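Local coordinates for protein aminotransferase (Paracoccus denitrificans, PDB 4GRX) that probably transfers amino groups from amines or omega-amino acids to keto acceptors, using pyridoxal phosphate, as a class III aminotransferase, at residues P264-V270 and F288-I294. Residue numbers count along the deposited sequence, not the author numbering.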
loop_
_atom_site.group_PDB
_atom_site.type_symbol
_atom_site.label_atom_id
_atom_site.label_comp_id
_atom_site.label_asym_id
_atom_site.label_seq_id
_atom_site.Cartn_x
_atom_site.Cartn_y
_atom_site.Cartn_z
ATOM N N PRO A 264 -16.636 17.332 -4.350
ATOM C CA PRO A 264 -15.329 17.168 -4.968
ATOM C C PRO A 264 -15.299 16.061 -6.024
ATOM O O PRO A 264 -15.839 14.964 -5.811
ATOM C CB PRO A 264 -14.445 16.803 -3.783
ATOM C CG PRO A 264 -15.056 17.576 -2.653
ATOM C CD PRO A 264 -16.534 17.441 -2.879
ATOM N N MET A 265 -14.685 16.355 -7.162
ATOM C CA MET A 265 -14.580 15.390 -8.239
ATOM C C MET A 265 -13.139 14.939 -8.353
ATOM O O MET A 265 -12.237 15.744 -8.585
ATOM C CB MET A 265 -15.086 15.975 -9.569
ATOM C CG MET A 265 -15.257 14.951 -10.669
ATOM S SD MET A 265 -13.688 14.558 -11.465
ATOM C CE MET A 265 -14.079 12.965 -12.190
ATOM N N ILE A 266 -12.937 13.635 -8.197
ATOM C CA ILE A 266 -11.606 13.064 -8.200
ATOM C C ILE A 266 -11.447 12.216 -9.442
ATOM O O ILE A 266 -12.288 11.347 -9.726
ATOM C CB ILE A 266 -11.399 12.174 -6.968
ATOM C CG1 ILE A 266 -11.934 12.854 -5.693
ATOM C CG2 ILE A 266 -9.951 11.703 -6.876
ATOM C CD1 ILE A 266 -11.081 13.976 -5.176
ATOM N N SER A 267 -10.376 12.471 -10.186
ATOM C CA SER A 267 -10.076 11.678 -11.366
ATOM C C SER A 267 -9.053 10.585 -11.084
ATOM O O SER A 267 -7.888 10.860 -10.795
ATOM C CB SER A 267 -9.609 12.563 -12.527
ATOM O OG SER A 267 -9.425 11.772 -13.695
ATOM N N ASP A 268 -9.496 9.343 -11.172
ATOM C CA ASP A 268 -8.596 8.217 -10.999
ATOM C C ASP A 268 -7.824 7.965 -12.300
ATOM O O ASP A 268 -8.318 7.323 -13.223
ATOM C CB ASP A 268 -9.367 6.975 -10.534
ATOM C CG ASP A 268 -8.446 5.856 -10.070
ATOM O OD1 ASP A 268 -7.231 5.916 -10.396
ATOM O OD2 ASP A 268 -8.946 4.917 -9.401
ATOM N N GLU A 269 -6.607 8.493 -12.346
ATOM C CA GLU A 269 -5.731 8.425 -13.501
ATOM C C GLU A 269 -4.670 7.340 -13.314
ATOM O O GLU A 269 -3.568 7.423 -13.866
ATOM C CB GLU A 269 -5.045 9.780 -13.701
ATOM C CG GLU A 269 -5.986 10.949 -13.984
ATOM C CD GLU A 269 -6.485 10.968 -15.421
ATOM O OE1 GLU A 269 -6.051 10.110 -16.226
ATOM O OE2 GLU A 269 -7.309 11.835 -15.759
ATOM N N VAL A 270 -4.988 6.316 -12.536
ATOM C CA VAL A 270 -4.014 5.259 -12.281
ATOM C C VAL A 270 -3.617 4.489 -13.558
ATOM O O VAL A 270 -2.489 4.000 -13.661
ATOM C CB VAL A 270 -4.465 4.311 -11.142
ATOM C CG1 VAL A 270 -3.746 2.976 -11.215
ATOM C CG2 VAL A 270 -4.200 4.951 -9.791
ATOM N N PHE A 288 -12.221 17.573 -19.258
ATOM C CA PHE A 288 -12.801 18.078 -18.004
ATOM C C PHE A 288 -11.695 18.401 -17.006
ATOM O O PHE A 288 -10.606 17.842 -17.104
ATOM C CB PHE A 288 -13.836 17.105 -17.397
ATOM C CG PHE A 288 -13.248 15.826 -16.862
ATOM C CD1 PHE A 288 -13.190 14.689 -17.654
ATOM C CD2 PHE A 288 -12.756 15.757 -15.561
ATOM C CE1 PHE A 288 -12.658 13.511 -17.163
ATOM C CE2 PHE A 288 -12.217 14.588 -15.069
ATOM C CZ PHE A 288 -12.174 13.460 -15.870
ATOM N N MET A 289 -11.990 19.305 -16.065
ATOM C CA MET A 289 -11.074 19.681 -14.980
ATOM C C MET A 289 -11.487 19.041 -13.640
ATOM O O MET A 289 -12.542 19.366 -13.100
ATOM C CB MET A 289 -11.000 21.210 -14.834
ATOM C CG MET A 289 -9.903 21.697 -13.885
ATOM S SD MET A 289 -8.216 21.248 -14.396
ATOM C CE MET A 289 -7.865 22.476 -15.656
ATOM N N PRO A 290 -10.660 18.117 -13.109
ATOM C CA PRO A 290 -10.990 17.511 -11.825
ATOM C C PRO A 290 -10.494 18.399 -10.711
ATOM O O PRO A 290 -9.726 19.319 -10.966
ATOM C CB PRO A 290 -10.203 16.204 -11.846
ATOM C CG PRO A 290 -8.990 16.539 -12.644
ATOM C CD PRO A 290 -9.434 17.533 -13.691
ATOM N N ASP A 291 -10.955 18.131 -9.497
ATOM C CA ASP A 291 -10.488 18.819 -8.325
ATOM C C ASP A 291 -9.216 18.158 -7.792
ATOM O O ASP A 291 -8.454 18.779 -7.063
ATOM C CB ASP A 291 -11.576 18.818 -7.265
ATOM C CG ASP A 291 -12.846 19.498 -7.731
ATOM O OD1 ASP A 291 -12.749 20.663 -8.178
ATOM O OD2 ASP A 291 -13.948 18.887 -7.626
ATOM N N ALA A 292 -8.996 16.898 -8.148
ATOM C CA ALA A 292 -7.772 16.179 -7.778
ATOM C C ALA A 292 -7.501 15.005 -8.723
ATOM O O ALA A 292 -8.380 14.605 -9.493
ATOM C CB ALA A 292 -7.838 15.697 -6.339
ATOM N N ILE A 293 -6.287 14.464 -8.662
ATOM C CA ILE A 293 -5.889 13.353 -9.517
ATOM C C ILE A 293 -5.200 12.251 -8.716
ATOM O O ILE A 293 -4.347 12.524 -7.869
ATOM C CB ILE A 293 -4.988 13.850 -10.668
ATOM C CG1 ILE A 293 -5.862 14.480 -11.748
ATOM C CG2 ILE A 293 -4.134 12.728 -11.254
ATOM C CD1 ILE A 293 -5.096 15.196 -12.839
ATOM N N ILE A 294 -5.583 11.007 -8.983
ATOM C CA ILE A 294 -4.938 9.857 -8.363
ATOM C C ILE A 294 -4.070 9.197 -9.422
ATOM O O ILE A 294 -4.566 8.770 -10.461
ATOM C CB ILE A 294 -5.966 8.835 -7.811
ATOM C CG1 ILE A 294 -7.023 9.518 -6.962
ATOM C CG2 ILE A 294 -5.275 7.753 -6.994
ATOM C CD1 ILE A 294 -6.470 10.261 -5.770
#
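Strand 265-268 and the 292-294 part of strand 292-295 run in parallel, the axes of these segments approaching to 4.8 Å and inclined by 28°. Ile266 pairs with Ala292, Ser267 with Ile293 and Asp268 with Ile294. Ser267 anchors the pairing in both directions: its N donates to Ala292 O (3.0 Å) and its O accepts from Ile294 N (2.9 Å). Glu269 N continues the pattern to Ile294 O (2.8 Å). At the start, Met265 O accepts from Asp291 N (2.9 Å), while Met265 N donates to Asp291 OD2 (2.7 Å), a side-chain acceptor in place of a backbone carbonyl. On one face Ile266 CD1 packs against Ala292 CB (3.9 Å), and Ile266 CG2 against Ile294 CG1 (3.7 Å). On the other, Ser267 CB meets Pro290 CB at 3.8 Å, and Met265 makes an oblique Met-aromatic contact with Phe288, its SD 5.0 Å from the ring centroid. Asp268 OD1 accepts from Val270 N (3.1 Å) in an Asx turn, and Asp268 OD2 is hydrogen-bonded to His163 and Asn133, close to N1 of the cofactor-modified Lys297, as expected for the aspartate facing the pyridine nitrogen in fold-type I enzymes. The two strands are central in the seven-stranded sheet of the PLP-binding domain, between strands 229-234 and 307-311; helix 129-146 covers the Ile266 and Ile294 face, whereas helix 250-260 packs on Met265 and Phe288.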